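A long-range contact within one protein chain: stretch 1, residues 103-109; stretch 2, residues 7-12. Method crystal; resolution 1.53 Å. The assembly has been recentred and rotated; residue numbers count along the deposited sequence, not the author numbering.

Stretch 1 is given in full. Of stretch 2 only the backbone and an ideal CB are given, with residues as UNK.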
# COMPACT_ATOMS: atom_id res chain seq x y z
N ASN A 103 -5.52 -18.38 -1.69
CA ASN A 103 -5.89 -18.09 -3.05
C ASN A 103 -5.54 -16.65 -3.52
O ASN A 103 -5.09 -16.45 -4.60
CB ASN A 103 -7.41 -18.39 -3.28
CG ASN A 103 -7.80 -19.80 -2.90
OD1 ASN A 103 -7.21 -20.71 -3.27
ND2 ASN A 103 -8.80 -19.92 -2.14
N VAL A 104 -5.84 -15.68 -2.67
CA VAL A 104 -5.54 -14.28 -2.99
C VAL A 104 -4.02 -14.00 -2.97
O VAL A 104 -3.52 -13.32 -3.75
CB VAL A 104 -6.33 -13.27 -2.12
CG1 VAL A 104 -6.01 -11.81 -2.47
CG2 VAL A 104 -7.81 -13.54 -2.20
N ALA A 105 -3.35 -14.62 -2.01
CA ALA A 105 -1.91 -14.48 -1.93
C ALA A 105 -1.24 -15.00 -3.19
O ALA A 105 -0.33 -14.47 -3.65
CB ALA A 105 -1.40 -15.26 -0.72
N PHE A 106 -1.77 -16.11 -3.67
CA PHE A 106 -1.31 -16.75 -4.88
C PHE A 106 -1.54 -15.85 -6.09
O PHE A 106 -0.69 -15.66 -6.89
CB PHE A 106 -2.00 -18.12 -5.04
CG PHE A 106 -1.63 -18.89 -6.30
CD1 PHE A 106 -0.38 -19.41 -6.50
CD2 PHE A 106 -2.58 -19.10 -7.25
CE1 PHE A 106 -0.10 -20.08 -7.64
CE2 PHE A 106 -2.29 -19.79 -8.38
CZ PHE A 106 -1.05 -20.28 -8.58
N LEU A 107 -2.73 -15.25 -6.12
CA LEU A 107 -3.09 -14.35 -7.18
C LEU A 107 -2.14 -13.14 -7.23
O LEU A 107 -1.93 -12.59 -8.24
CB LEU A 107 -4.54 -13.90 -7.02
CG LEU A 107 -5.06 -12.82 -7.93
CD1 LEU A 107 -5.21 -13.37 -9.34
CD2 LEU A 107 -6.40 -12.34 -7.43
N TYR A 108 -1.63 -12.79 -6.08
CA TYR A 108 -0.73 -11.67 -5.95
C TYR A 108 0.76 -12.02 -5.97
O TYR A 108 1.55 -11.24 -5.64
CB TYR A 108 -1.14 -10.72 -4.79
CG TYR A 108 -2.17 -9.71 -5.21
CD1 TYR A 108 -3.47 -10.08 -5.39
CD2 TYR A 108 -1.82 -8.40 -5.44
CE1 TYR A 108 -4.41 -9.18 -5.82
CE2 TYR A 108 -2.74 -7.49 -5.88
CZ TYR A 108 -4.04 -7.88 -6.05
OH TYR A 108 -4.92 -6.98 -6.46
N ASP A 109 1.01 -13.26 -6.36
CA ASP A 109 2.34 -13.81 -6.56
C ASP A 109 3.23 -13.96 -5.33
O ASP A 109 4.41 -14.08 -5.46
CB ASP A 109 3.09 -13.02 -7.65
CG ASP A 109 2.56 -13.29 -9.06
OD1 ASP A 109 2.05 -14.32 -9.34
OD2 ASP A 109 2.70 -12.43 -9.90
N UNK A 7 -1.37 -4.24 -13.63
CA UNK A 7 -2.69 -4.07 -13.10
C UNK A 7 -2.82 -4.94 -11.86
O UNK A 7 -2.45 -6.02 -11.86
CB UNK A 7 -3.75 -4.41 -14.14
N UNK A 8 -3.42 -4.39 -10.83
CA UNK A 8 -3.72 -5.14 -9.65
C UNK A 8 -4.96 -6.00 -9.96
O UNK A 8 -5.97 -5.53 -10.24
CB UNK A 8 -3.94 -4.22 -8.45
N UNK A 9 -4.79 -7.32 -9.89
CA UNK A 9 -5.92 -8.18 -10.22
C UNK A 9 -7.10 -8.04 -9.28
O UNK A 9 -6.93 -7.94 -8.15
CB UNK A 9 -5.46 -9.64 -10.23
N UNK A 10 -8.29 -8.04 -9.85
CA UNK A 10 -9.48 -7.99 -9.07
C UNK A 10 -9.81 -9.37 -8.49
O UNK A 10 -9.39 -10.34 -8.98
CB UNK A 10 -10.64 -7.46 -9.92
N UNK A 11 -10.58 -9.38 -7.43
CA UNK A 11 -10.95 -10.60 -6.78
C UNK A 11 -12.16 -10.39 -5.91
O UNK A 11 -12.46 -9.35 -5.58
CB UNK A 11 -9.78 -11.15 -5.96
N UNK A 12 -12.79 -11.49 -5.55
CA UNK A 12 -13.87 -11.52 -4.61
C UNK A 12 -13.34 -12.24 -3.38
O UNK A 12 -12.64 -13.17 -3.50
CB UNK A 12 -15.11 -12.20 -5.19

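Stretch 1 is helical from Asn103 to Leu107, and Tyr108 is the first residue to leave helical angles. Val104, Leu107 and Tyr108 form the surface that stretch 2 meets. Stretch 2 has no partner for its backbone in a sheet here; its CA atoms stay more than 7 Å from those of the helix, so side chains must bridge the gap.

At position 7 the ideal CB has nothing of stretch 1 within 5.5 Å. The phi/psi of -74/137 is extended and permissive, so stretch 1 sets no preference, and a polar or charged residue is as acceptable as any other. The deposited residue is Asp7, which makes no contact across the pair.

Position 8 points its CA-to-CB bond sideways, yet its ideal CB lies 3.5 Å from Tyr108 OH. That proximity favours a small side chain, although a longer one leaving along another direction is not excluded, and phi/psi of -78/119 suits most residues. Ala8 is found, its CB 3.5 Å from Tyr108 OH and 4.4 Å from Tyr108 CE2, a modest apolar touch at the phenol end.

Position 9 faces stretch 1, with its ideal CB 3.8 Å from Leu107 CD1 and 4.6 Å from Tyr108 CE1. The setting is apolar, so a compact aliphatic side chain would fit. Two backbone clues widen the choice to proline: phi is -64°, and an N-H here would point nearly 80° from Tyr108 OH, which lies 3.4 Å from the N. The carbonyl, by contrast, receives a hydrogen bond: Tyr108 OH donates to the O of position 9 at 2.8 Å, an interaction available whatever the side chain. The residue is Pro9. Its CB packs 3.8 Å from Leu107 CD1, and its CG sits over one face of the Tyr108 ring, 4.2 Å from the centroid and 24° off the normal, a CH-pi contact. The hydroxyl and the ring thus engage the same residue through its carbonyl and its pyrrolidine.

Position 10 directs CA-to-CB away, and no atom of stretch 1 lies within 5.5 Å of the ideal CB. Polar residues suit it, among others. Asn10 is deposited; its OD1 accepts a hydrogen bond from the backbone N of position 11 at 2.7 Å, while its own backbone O lies 3.9 Å from Leu107 CD2.

Position 11 again points toward the helix. Its ideal CB is 3.9 Å from Leu107 CD2 and 4.9 Å from Val104 CG2, and beyond it lie Val104 CG1 and Tyr108 CE1. A long aliphatic or aromatic side chain could reach these groups. Phe11, with chi1 at 57° (p), does so: Val104 CG1 stands 3.9 Å from the Phe11 ring centroid, only 9° off its normal, while Phe11 CE2 approaches Tyr108 CE1 at 3.7 Å. The two rings meet rim to rim, planes at 89°.

Position 12 points away, with nothing of stretch 1 within 5.5 Å of its ideal CB, so many residues, polar ones included, would do. Asp12 occupies it without touching stretch 1.

Stretch 2 7-12: DAPNFD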
# COMPACT_ATOMS: atom_id res chain seq x y z
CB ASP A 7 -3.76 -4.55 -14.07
CG ASP A 7 -3.86 -3.70 -15.32
OD1 ASP A 7 -3.66 -2.50 -15.25
OD2 ASP A 7 -4.14 -4.31 -16.34
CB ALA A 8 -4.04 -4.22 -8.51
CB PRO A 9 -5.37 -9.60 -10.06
CG PRO A 9 -3.99 -9.48 -9.65
CD PRO A 9 -3.57 -8.07 -9.64
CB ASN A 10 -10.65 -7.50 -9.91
CG ASN A 10 -11.83 -7.03 -9.07
OD1 ASN A 10 -11.77 -7.00 -7.88
ND2 ASN A 10 -12.92 -6.69 -9.74
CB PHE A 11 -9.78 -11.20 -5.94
CG PHE A 11 -9.22 -10.29 -4.88
CD1 PHE A 11 -9.76 -10.28 -3.61
CD2 PHE A 11 -8.14 -9.48 -5.13
CE1 PHE A 11 -9.31 -9.42 -2.65
CE2 PHE A 11 -7.67 -8.65 -4.15
CZ PHE A 11 -8.23 -8.64 -2.90
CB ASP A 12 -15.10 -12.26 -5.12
CG ASP A 12 -15.79 -11.55 -6.26
OD1 ASP A 12 -16.10 -10.42 -6.20
OD2 ASP A 12 -16.02 -12.19 -7.25
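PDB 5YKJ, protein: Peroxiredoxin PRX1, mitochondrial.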